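PDB 3HBZ: putative glycoside hydrolase from Bacteroides thetaiotaomicron VPI-5482, which is of unknown function but binds calcium and, as a putative glycoside hydrolase, may play a part in carbohydrate metabolism. Local coordinates for residues 206-211 with 336-341; 265-270 with 294-299; 110-115 with 141-146; 125-130 with 181-186. All coordinates share one frame; numbering follows the deposited sequence. Where two conformers were deposited one is given.

Contact 1: residues 206-211 with 336-341. With ACT (acetate ion), chain H.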
# COMPACT_ATOMS: atom_id res chain seq x y z
N PHE A 206 -6.40 -0.16 -13.19
CA PHE A 206 -5.43 -0.55 -14.23
C PHE A 206 -6.20 -0.79 -15.52
O PHE A 206 -7.22 -1.49 -15.52
CB PHE A 206 -4.69 -1.82 -13.79
CG PHE A 206 -3.54 -2.20 -14.69
CD1 PHE A 206 -2.44 -1.36 -14.82
CD2 PHE A 206 -3.57 -3.40 -15.42
CE1 PHE A 206 -1.37 -1.70 -15.69
CE2 PHE A 206 -2.54 -3.76 -16.25
CZ PHE A 206 -1.42 -2.88 -16.41
N ARG A 207 -5.77 -0.17 -16.62
CA ARG A 207 -6.55 -0.20 -17.87
C ARG A 207 -5.90 -1.02 -18.99
O ARG A 207 -6.21 -0.83 -20.15
CB ARG A 207 -6.87 1.23 -18.35
CG ARG A 207 -7.68 2.08 -17.36
CD ARG A 207 -7.90 3.50 -17.88
NE ARG A 207 -8.30 4.42 -16.79
CZ ARG A 207 -9.44 5.11 -16.71
NH1 ARG A 207 -10.36 5.02 -17.65
NH2 ARG A 207 -9.67 5.91 -15.67
N HIS A 208 -5.05 -1.98 -18.65
CA HIS A 208 -4.52 -2.96 -19.63
C HIS A 208 -4.75 -4.38 -19.08
O HIS A 208 -5.16 -4.53 -17.94
CB HIS A 208 -3.02 -2.74 -19.87
CG HIS A 208 -2.65 -1.33 -20.18
ND1 HIS A 208 -2.96 -0.73 -21.39
CD2 HIS A 208 -2.03 -0.38 -19.43
CE1 HIS A 208 -2.52 0.52 -21.37
NE2 HIS A 208 -1.96 0.76 -20.19
N ILE A 209 -4.44 -5.39 -19.89
CA ILE A 209 -4.58 -6.78 -19.53
C ILE A 209 -3.22 -7.24 -19.10
O ILE A 209 -2.32 -7.40 -19.94
CB ILE A 209 -5.09 -7.64 -20.70
CG1 ILE A 209 -6.49 -7.20 -21.15
CG2 ILE A 209 -5.14 -9.12 -20.28
CD1 ILE A 209 -7.02 -7.93 -22.40
N PRO A 210 -3.02 -7.40 -17.78
CA PRO A 210 -1.75 -7.87 -17.32
C PRO A 210 -1.56 -9.34 -17.70
O PRO A 210 -2.51 -10.13 -17.60
CB PRO A 210 -1.84 -7.66 -15.81
CG PRO A 210 -3.23 -7.81 -15.48
CD PRO A 210 -4.00 -7.33 -16.68
N THR A 211 -0.35 -9.68 -18.14
CA THR A 211 -0.01 -11.04 -18.55
C THR A 211 1.05 -11.74 -17.68
O THR A 211 0.98 -12.97 -17.51
CB THR A 211 0.46 -11.03 -20.03
OG1 THR A 211 1.45 -10.02 -20.19
CG2 THR A 211 -0.73 -10.68 -20.95
N LEU A 336 5.45 -5.16 -14.06
CA LEU A 336 4.11 -5.62 -14.45
C LEU A 336 3.99 -5.57 -15.99
O LEU A 336 3.90 -4.49 -16.60
CB LEU A 336 3.06 -4.73 -13.77
CG LEU A 336 1.61 -5.11 -14.07
CD1 LEU A 336 1.32 -6.57 -13.67
CD2 LEU A 336 0.66 -4.07 -13.36
N ILE A 337 4.02 -6.74 -16.62
CA ILE A 337 3.98 -6.85 -18.08
C ILE A 337 2.52 -7.05 -18.49
O ILE A 337 1.81 -7.87 -17.91
CB ILE A 337 4.86 -8.04 -18.60
CG1 ILE A 337 6.32 -7.87 -18.12
CG2 ILE A 337 4.80 -8.18 -20.17
CD1 ILE A 337 7.18 -9.15 -18.18
N TYR A 338 2.09 -6.27 -19.47
CA TYR A 338 0.73 -6.32 -20.00
C TYR A 338 0.69 -6.42 -21.54
O TYR A 338 1.66 -6.12 -22.25
CB TYR A 338 -0.06 -5.10 -19.53
CG TYR A 338 0.51 -3.76 -19.91
CD1 TYR A 338 0.20 -3.17 -21.12
CD2 TYR A 338 1.36 -3.07 -19.04
CE1 TYR A 338 0.71 -1.93 -21.49
CE2 TYR A 338 1.87 -1.81 -19.38
CZ TYR A 338 1.53 -1.25 -20.61
OH TYR A 338 2.01 -0.04 -20.98
N ARG A 339 -0.45 -6.87 -22.04
CA ARG A 339 -0.58 -7.12 -23.48
C ARG A 339 -0.59 -5.81 -24.27
O ARG A 339 -1.28 -4.88 -23.84
CB ARG A 339 -1.84 -7.88 -23.78
CG ARG A 339 -1.98 -8.23 -25.29
CD ARG A 339 -3.12 -9.19 -25.51
NE ARG A 339 -2.82 -10.37 -24.72
CZ ARG A 339 -3.70 -11.09 -24.04
NH1 ARG A 339 -5.00 -10.75 -24.05
NH2 ARG A 339 -3.27 -12.15 -23.34
N SER A 340 0.14 -5.74 -25.40
CA SER A 340 0.11 -4.52 -26.25
C SER A 340 -1.24 -4.38 -26.97
O SER A 340 -1.78 -5.38 -27.45
CB SER A 340 1.29 -4.44 -27.27
OG SER A 340 1.58 -5.69 -27.88
N GLU A 341 -1.77 -3.15 -27.01
CA GLU A 341 -3.13 -2.84 -27.50
C GLU A 341 -3.18 -2.13 -28.88
O GLU A 341 -2.35 -2.36 -29.76
CB GLU A 341 -3.86 -1.97 -26.46
CG GLU A 341 -4.70 -2.77 -25.45
CD GLU A 341 -4.91 -2.03 -24.14
OE1 GLU A 341 -3.92 -1.85 -23.41
OE2 GLU A 341 -6.07 -1.66 -23.82
C ACT H . -3.04 2.04 -16.23
O ACT H . -3.93 1.66 -16.90
OXT ACT H . -3.57 2.67 -15.26
CH3 ACT H . -1.54 1.69 -16.55
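P210 and Y338 form a non-hydrogen-bonded pair where strand 210-220 meets the last part of strand 328-338 in an antiparallel sheet, their CA atoms 4.0 Å apart. Backbone bonds flank the pair: R339 N donates to I209 O, and T211 N to I337 O. An aromatic cluster of F206, H208 and Y338 fills one side of the contact. CG of Y338 stands between its backbone N and carbonyl carbon (chi1 58°); its ring lies face to face with that of H208. The H208 and Y338 rings form an offset stack with planes only 10° apart and centroids 4.1 Å apart. F206 turns its CZ edge to Y338 CD2 in an offset edge-to-face pair, the planes 75° from each other. The bump on the other strand is L336: CD2 sits over one face of the F206 ring, tip to tip with it, as a CH-pi contact 4.1 Å from the centroid, while CD1 of the same side chain rests on P210 CB. One isobutyl group thus fits between a phenyl face and a proline ring. At the outer end the I209 and R339 side chains run side by side, with I209 CG2 over one face of the guanidinium. V308 packs on F206 and P210, and F288 on P210 and L336. An acetate ion, probably from the crystallisation liquor, accepts a bond from R207 N and lays its methyl near F206 and H208. E341 closes the outer side: its OE1 offers the syn lone pair to H208 ND1 in a short, nearly straight hydrogen bond of 2.5 Å, close to the imidazole plane.

Contact 2: residues 265-270 with 294-299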
# COMPACT_ATOMS: atom_id res chain seq x y z
N ASN A 265 -15.33 -11.16 -7.21
CA ASN A 265 -14.97 -10.11 -8.17
C ASN A 265 -13.63 -10.34 -8.86
O ASN A 265 -13.31 -9.61 -9.82
CB ASN A 265 -14.97 -8.72 -7.48
CG ASN A 265 -16.39 -8.26 -7.18
OD1 ASN A 265 -17.16 -9.03 -6.64
ND2 ASN A 265 -16.74 -7.03 -7.58
N LEU A 266 -12.85 -11.31 -8.37
CA LEU A 266 -11.51 -11.60 -8.98
C LEU A 266 -11.69 -12.06 -10.41
O LEU A 266 -12.63 -12.82 -10.69
CB LEU A 266 -10.78 -12.69 -8.19
CG LEU A 266 -10.14 -12.18 -6.91
CD1 LEU A 266 -9.83 -13.33 -5.97
CD2 LEU A 266 -8.83 -11.39 -7.20
N VAL A 267 -10.84 -11.56 -11.31
CA VAL A 267 -10.81 -12.07 -12.66
C VAL A 267 -9.50 -12.80 -13.01
O VAL A 267 -9.51 -13.69 -13.85
CB VAL A 267 -11.15 -10.97 -13.72
CG1 VAL A 267 -12.58 -10.46 -13.47
CG2 VAL A 267 -10.13 -9.83 -13.69
N SER A 268 -8.41 -12.48 -12.30
CA SER A 268 -7.10 -13.00 -12.64
C SER A 268 -6.18 -12.99 -11.43
O SER A 268 -6.28 -12.12 -10.55
CB SER A 268 -6.51 -12.18 -13.79
OG SER A 268 -5.29 -12.74 -14.21
N ILE A 269 -5.33 -14.02 -11.34
CA ILE A 269 -4.34 -14.13 -10.29
C ILE A 269 -2.99 -14.63 -10.82
O ILE A 269 -2.96 -15.60 -11.57
CB ILE A 269 -4.77 -15.11 -9.23
CG1 ILE A 269 -6.14 -14.70 -8.69
CG2 ILE A 269 -3.73 -15.13 -8.10
CD1 ILE A 269 -6.74 -15.69 -7.61
N ALA A 270 -1.90 -13.96 -10.44
CA ALA A 270 -0.53 -14.46 -10.66
C ALA A 270 0.08 -14.73 -9.26
O ALA A 270 -0.18 -13.98 -8.30
CB ALA A 270 0.29 -13.42 -11.40
N LYS A 294 -14.69 -16.31 -15.62
CA LYS A 294 -14.49 -14.87 -15.56
C LYS A 294 -13.99 -14.38 -16.93
O LYS A 294 -13.51 -15.17 -17.76
CB LYS A 294 -13.54 -14.49 -14.43
CG LYS A 294 -13.85 -15.14 -13.06
CD LYS A 294 -14.98 -14.48 -12.26
CE LYS A 294 -15.20 -15.16 -10.88
NZ LYS A 294 -14.02 -15.09 -9.91
N TYR A 295 -14.15 -13.08 -17.17
CA TYR A 295 -13.67 -12.45 -18.42
C TYR A 295 -13.38 -10.96 -18.21
O TYR A 295 -14.01 -10.31 -17.39
CB TYR A 295 -14.67 -12.61 -19.55
CG TYR A 295 -14.06 -12.43 -20.92
CD1 TYR A 295 -13.12 -13.34 -21.41
CD2 TYR A 295 -14.43 -11.37 -21.75
CE1 TYR A 295 -12.56 -13.20 -22.66
CE2 TYR A 295 -13.88 -11.22 -23.01
CZ TYR A 295 -12.94 -12.14 -23.47
OH TYR A 295 -12.38 -12.02 -24.72
N ILE A 296 -12.37 -10.46 -18.91
CA ILE A 296 -12.03 -9.04 -18.89
C ILE A 296 -12.78 -8.34 -20.00
O ILE A 296 -12.53 -8.54 -21.18
CB ILE A 296 -10.49 -8.81 -19.00
CG1 ILE A 296 -9.78 -9.48 -17.83
CG2 ILE A 296 -10.18 -7.30 -18.98
CD1 ILE A 296 -8.27 -9.94 -18.07
N ASP A 297 -13.76 -7.53 -19.62
CA ASP A 297 -14.55 -6.82 -20.61
C ASP A 297 -13.81 -5.57 -21.08
O ASP A 297 -13.40 -4.76 -20.24
CB ASP A 297 -15.89 -6.44 -19.99
CG ASP A 297 -16.79 -5.67 -20.94
OD1 ASP A 297 -17.27 -6.28 -21.91
OD2 ASP A 297 -17.05 -4.48 -20.72
N LYS A 298 -13.73 -5.38 -22.40
CA LYS A 298 -12.98 -4.28 -23.03
C LYS A 298 -13.44 -2.92 -22.59
O LYS A 298 -12.63 -2.08 -22.19
CB LYS A 298 -13.06 -4.35 -24.58
N GLU A 299 -14.75 -2.70 -22.65
CA GLU A 299 -15.33 -1.42 -22.25
C GLU A 299 -15.18 -1.14 -20.74
O GLU A 299 -14.91 0.00 -20.36
CB GLU A 299 -16.80 -1.33 -22.67
CG GLU A 299 -17.02 -1.32 -24.22
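K294 folds over the start of strand 266-271 at V267, where a classic beta bulge places V267 and S268 together opposite M245 of strand 240-247. K294 and V267 contribute the larger shares of the 227 Å² buried, and I296 follows. K294 and V267 were each modelled in two conformers, and the details below hold for one of them. The lysine chain is bent at chi2 (-79°) and again at chi4 (62°), and it curls round a carbonyl instead of extending outward: CG, CD and CE lie 3.3 to 3.5 Å from L266 O. This wrap delivers NZ to the same oxygen, 2.8 Å away, in a hydrogen bond whose donor is tilted 24° from the carbonyl plane. NZ has further partners in P264 O, by a weak bond, and in a diethylene glycol molecule probably left from crystallisation. Nearer the backbone, K294 CB rests 4.1 Å from V267 CA. V267 CG1 lies 4.2 Å from Y295 O. M245 and Y306 also pack on V267 and I296, so the link leading to helix 298-303 is seated against the strands. That helix is N-capped by D297, whose OD2 accepts from K300 N. The apolar part of the contact is light, with V267 and I296 crossing at about a right angle and CG2 of the valine 4.2 Å from CG1 of the isoleucine.

Contact 3: residues 110-115 with 141-146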
# COMPACT_ATOMS: atom_id res chain seq x y z
N LYS A 110 9.55 8.99 9.12
CA LYS A 110 10.15 8.15 10.13
C LYS A 110 10.28 6.70 9.67
O LYS A 110 10.97 5.91 10.30
CB LYS A 110 9.36 8.20 11.44
CG LYS A 110 8.09 7.39 11.43
CD LYS A 110 7.30 7.55 12.70
CE LYS A 110 5.99 6.85 12.58
NZ LYS A 110 5.14 7.11 13.73
N TYR A 111 9.60 6.34 8.58
CA TYR A 111 9.82 5.05 7.96
C TYR A 111 9.75 5.21 6.44
O TYR A 111 9.35 6.25 5.94
CB TYR A 111 8.81 4.00 8.46
CG TYR A 111 7.35 4.40 8.27
CD1 TYR A 111 6.77 4.47 7.00
CD2 TYR A 111 6.52 4.68 9.39
CE1 TYR A 111 5.44 4.83 6.83
CE2 TYR A 111 5.17 5.06 9.23
CZ TYR A 111 4.63 5.12 7.97
OH TYR A 111 3.32 5.50 7.83
N TYR A 112 10.12 4.17 5.73
CA TYR A 112 10.21 4.25 4.31
C TYR A 112 8.87 4.10 3.66
O TYR A 112 8.10 3.17 3.99
CB TYR A 112 11.12 3.14 3.80
CG TYR A 112 12.59 3.43 4.01
CD1 TYR A 112 13.25 4.29 3.16
CD2 TYR A 112 13.32 2.82 5.00
CE1 TYR A 112 14.59 4.52 3.28
CE2 TYR A 112 14.71 3.06 5.13
CZ TYR A 112 15.32 3.92 4.27
OH TYR A 112 16.66 4.21 4.34
N ILE A 113 8.64 4.99 2.69
CA ILE A 113 7.50 4.92 1.74
C ILE A 113 8.14 5.01 0.34
O ILE A 113 8.79 6.01 -0.01
CB ILE A 113 6.52 6.09 1.97
CG1 ILE A 113 5.90 6.10 3.40
CG2 ILE A 113 5.37 6.15 0.89
CD1 ILE A 113 5.29 7.50 3.82
N PHE A 114 8.02 3.90 -0.38
CA PHE A 114 8.47 3.76 -1.77
C PHE A 114 7.50 4.41 -2.71
O PHE A 114 6.27 4.19 -2.63
CB PHE A 114 8.58 2.27 -2.10
CG PHE A 114 9.74 1.60 -1.46
CD1 PHE A 114 10.98 1.60 -2.09
CD2 PHE A 114 9.61 0.97 -0.22
CE1 PHE A 114 12.07 0.97 -1.48
CE2 PHE A 114 10.70 0.33 0.36
CZ PHE A 114 11.92 0.35 -0.27
N VAL A 115 8.03 5.21 -3.62
CA VAL A 115 7.22 5.89 -4.62
C VAL A 115 7.72 5.60 -6.04
O VAL A 115 8.87 5.19 -6.24
CB VAL A 115 7.21 7.42 -4.34
CG1 VAL A 115 6.66 7.65 -2.89
CG2 VAL A 115 8.62 8.05 -4.46
N THR A 141 14.06 3.56 14.44
CA THR A 141 14.40 4.23 13.22
C THR A 141 13.81 3.44 12.04
O THR A 141 13.25 2.33 12.21
CB THR A 141 15.94 4.31 12.97
OG1 THR A 141 16.41 2.99 12.73
CG2 THR A 141 16.68 4.97 14.12
N ALA A 142 13.90 4.04 10.87
CA ALA A 142 13.29 3.52 9.65
C ALA A 142 13.70 2.09 9.38
O ALA A 142 12.90 1.31 8.90
CB ALA A 142 13.63 4.46 8.42
N ASP A 143 14.94 1.75 9.73
CA ASP A 143 15.50 0.39 9.56
C ASP A 143 14.99 -0.70 10.50
O ASP A 143 15.34 -1.87 10.33
CB ASP A 143 17.05 0.45 9.68
CG ASP A 143 17.69 0.75 8.34
OD1 ASP A 143 16.92 1.05 7.38
OD2 ASP A 143 18.93 0.62 8.22
N ASP A 144 14.20 -0.31 11.50
CA ASP A 144 13.66 -1.27 12.46
C ASP A 144 12.26 -1.77 12.02
O ASP A 144 11.68 -2.66 12.65
CB ASP A 144 13.54 -0.62 13.84
CG ASP A 144 14.87 -0.21 14.45
OD1 ASP A 144 15.92 -0.80 14.12
OD2 ASP A 144 14.84 0.71 15.30
N TYR A 145 11.70 -1.17 10.98
CA TYR A 145 10.39 -1.56 10.52
C TYR A 145 10.45 -2.84 9.64
O TYR A 145 11.52 -3.26 9.18
CB TYR A 145 9.76 -0.44 9.72
CG TYR A 145 9.25 0.71 10.55
CD1 TYR A 145 10.13 1.63 11.10
CD2 TYR A 145 7.87 0.89 10.78
CE1 TYR A 145 9.65 2.70 11.87
CE2 TYR A 145 7.39 1.94 11.56
CZ TYR A 145 8.28 2.83 12.12
OH TYR A 145 7.79 3.88 12.85
N PRO A 146 9.29 -3.47 9.42
CA PRO A 146 9.25 -4.67 8.57
C PRO A 146 9.54 -4.39 7.10
O PRO A 146 10.00 -5.29 6.37
CB PRO A 146 7.80 -5.18 8.75
CG PRO A 146 7.39 -4.63 10.11
CD PRO A 146 7.99 -3.22 10.10
O HOH W 1 10.99 1.79 7.18
O HOH W 2 18.17 1.55 4.94
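A 3-10 turn at 142-144 sets A142 and the following Y145 against Y111 in the loop that leads to strand 115-118. D144 N bonds back to T141 O at 2.9 Å, and T141 N bonds to D144 OD2 from above the carboxylate plane, so the turn is held at both backbone and side chain. Y145 presents a flat face to Y111: CB of Y111 stands 3.6 Å from the ring centroid and only 6° off its normal, a well-centred CH-pi contact. CG of Y111 lies between its backbone N and carbonyl carbon (chi1 56°). The two ring planes stand 55° apart, and Y111 CD2 meets Y145 CE2 at 3.6 Å. The methyl of A142 touches Y112 CE2 at 3.7 Å. Two waters supply the polar links: one accepts from Y112 N and donates to A142 O (2.6 Å), the other joins Y112 OH to D143 OD1. In the conformer given, K110 crosses Y145 at about a right angle, with its CE 3.5 Å from Y145 OH. Around this surface contact, N130 of helix 130-134 packs on both Y111 and Y145, F148 of strand 147-150 backs Y112 and D143, and R164 of strand 158-165 bonds to the carbonyls of D143 and Y145.

Contact 4: residues 125-130 with 181-186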
# COMPACT_ATOMS: atom_id res chain seq x y z
N GLU A 125 2.41 5.92 -4.67
CA GLU A 125 2.97 5.54 -3.41
C GLU A 125 2.60 4.09 -3.08
O GLU A 125 1.42 3.73 -2.98
CB GLU A 125 2.48 6.44 -2.29
CG GLU A 125 2.64 7.92 -2.62
CD GLU A 125 2.55 8.86 -1.40
OE1 GLU A 125 2.42 8.37 -0.24
OE2 GLU A 125 2.66 10.09 -1.65
N TRP A 126 3.62 3.24 -2.96
CA TRP A 126 3.40 1.88 -2.45
C TRP A 126 2.96 1.98 -1.00
O TRP A 126 3.28 2.95 -0.30
CB TRP A 126 4.67 1.05 -2.50
CG TRP A 126 5.13 0.64 -3.88
CD1 TRP A 126 5.90 1.36 -4.72
CD2 TRP A 126 4.84 -0.60 -4.54
NE1 TRP A 126 6.09 0.64 -5.91
CE2 TRP A 126 5.47 -0.57 -5.79
CE3 TRP A 126 4.13 -1.75 -4.18
CZ2 TRP A 126 5.39 -1.62 -6.70
CZ3 TRP A 126 4.08 -2.81 -5.05
CH2 TRP A 126 4.69 -2.75 -6.30
N ALA A 127 2.22 0.99 -0.56
CA ALA A 127 1.77 0.91 0.84
C ALA A 127 2.47 -0.27 1.53
O ALA A 127 2.91 -1.21 0.85
CB ALA A 127 0.25 0.71 0.88
N SER A 128 2.52 -0.21 2.86
CA SER A 128 2.94 -1.34 3.71
C SER A 128 2.24 -1.24 5.03
O SER A 128 1.51 -0.26 5.27
CB SER A 128 4.45 -1.32 4.02
OG SER A 128 4.80 -0.23 4.86
N GLY A 129 2.49 -2.21 5.91
CA GLY A 129 2.00 -2.11 7.27
C GLY A 129 2.81 -1.26 8.24
O GLY A 129 2.58 -1.34 9.46
N ASN A 130 3.76 -0.47 7.74
CA ASN A 130 4.60 0.37 8.62
C ASN A 130 3.85 1.25 9.64
O ASN A 130 4.21 1.27 10.82
CB ASN A 130 5.58 1.20 7.78
CG ASN A 130 6.80 0.38 7.28
OD1 ASN A 130 7.00 -0.77 7.67
ND2 ASN A 130 7.60 0.99 6.41
N ASN A 181 5.78 -6.37 4.37
CA ASN A 181 5.04 -6.35 3.12
C ASN A 181 5.16 -5.04 2.33
O ASN A 181 5.62 -3.99 2.80
CB ASN A 181 3.56 -6.70 3.38
CG ASN A 181 2.90 -5.73 4.32
OD1 ASN A 181 3.53 -4.80 4.85
ND2 ASN A 181 1.63 -5.93 4.53
N LEU A 182 4.73 -5.13 1.07
CA LEU A 182 4.61 -3.96 0.24
C LEU A 182 3.55 -4.30 -0.76
O LEU A 182 3.56 -5.42 -1.32
CB LEU A 182 5.92 -3.63 -0.49
CG LEU A 182 6.00 -2.23 -1.11
CD1 LEU A 182 6.35 -1.23 0.04
CD2 LEU A 182 7.05 -2.17 -2.30
N PHE A 183 2.67 -3.35 -1.03
CA PHE A 183 1.63 -3.58 -2.00
C PHE A 183 1.08 -2.34 -2.67
O PHE A 183 1.19 -1.24 -2.17
CB PHE A 183 0.48 -4.37 -1.34
CG PHE A 183 -0.09 -3.71 -0.09
CD1 PHE A 183 0.49 -3.87 1.16
CD2 PHE A 183 -1.20 -2.92 -0.16
CE1 PHE A 183 -0.01 -3.29 2.28
CE2 PHE A 183 -1.72 -2.32 0.95
CZ PHE A 183 -1.13 -2.51 2.19
N ILE A 184 0.45 -2.55 -3.81
CA ILE A 184 -0.31 -1.52 -4.48
C ILE A 184 -1.68 -1.40 -3.81
O ILE A 184 -2.43 -2.35 -3.70
CB ILE A 184 -0.46 -1.79 -5.96
CG1 ILE A 184 0.91 -1.67 -6.66
CG2 ILE A 184 -1.54 -0.77 -6.63
CD1 ILE A 184 0.84 -2.09 -8.14
N GLY A 185 -2.02 -0.19 -3.40
CA GLY A 185 -3.23 -0.00 -2.58
C GLY A 185 -2.99 1.02 -1.47
O GLY A 185 -2.20 1.96 -1.62
N SER A 186 -3.65 0.81 -0.33
CA SER A 186 -3.40 1.65 0.82
C SER A 186 -3.51 0.89 2.13
O SER A 186 -4.06 -0.22 2.18
CB SER A 186 -4.36 2.85 0.81
OG SER A 186 -5.70 2.41 0.84
O HOH W 3 0.02 1.91 -4.39
O HOH W 4 -0.72 4.23 -1.37
O HOH W 5 5.47 -3.18 6.91
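N181 OD1 accepts from G129 N at 3.0 Å and from a water that also donates to N130 OD1, tying the N-cap of helix 130-134 to strand 177-183. CG of N181 lies between its backbone N and carbonyl carbon (chi1 60°), and OD1 meets G129 N. Just before the helix, S128 OG accepts from N130 N and makes an ST turn. The backbones meet in a single antiparallel bridge: A127 N donates to F183 O and F183 N to A127 O, each at 2.9 Å. Next to the bridge, two waters link E125 to G185; both donate to E125 O, one accepting from G185 N and the other donating to G185 O. Apolar side chains flank the bridge. CB of A127 sits over the F183 ring, 3.9 Å from its centroid, in a CH-pi contact offset toward the rim. W126 is sandwiched: L182 CD2 presses on one face and I184 CG1 on the opposite one, the latter 4.0 Å from the centroid of the six-membered ring. The indole is also fixed at its N-H, which bonds to E116, a residue of a sodium site, while Y100 meets it edge-to-face and F312 packs on it. The tightest apolar touches here are from L182 CD2, which comes within 3.5 Å of both CD2 and CE3 of W126.

The contacts fall into two pairs. Contacts 3 and 4 alternate along the chain and lock together, their centres about 11 Å apart: F114 O and W126 N are 2.8 Å apart in a probable backbone bond, Y112 O weakly accepts from N130 ND2, and Y145 CE2 packs 3.3 Å from N130 O. Contacts 1 and 2 meet through I209 CG2 and I296 CD1, 3.9 Å apart, and lie away from the metal sites. Contacts 2 and 3 stand on opposite sides of the chain's centre, about 34 Å between centres. The calcium site that includes N101 and K157 is nearer contacts 3 and 4: Y112 is about 7 Å from K157, and W126 about 9 Å from N101, side chain to side chain.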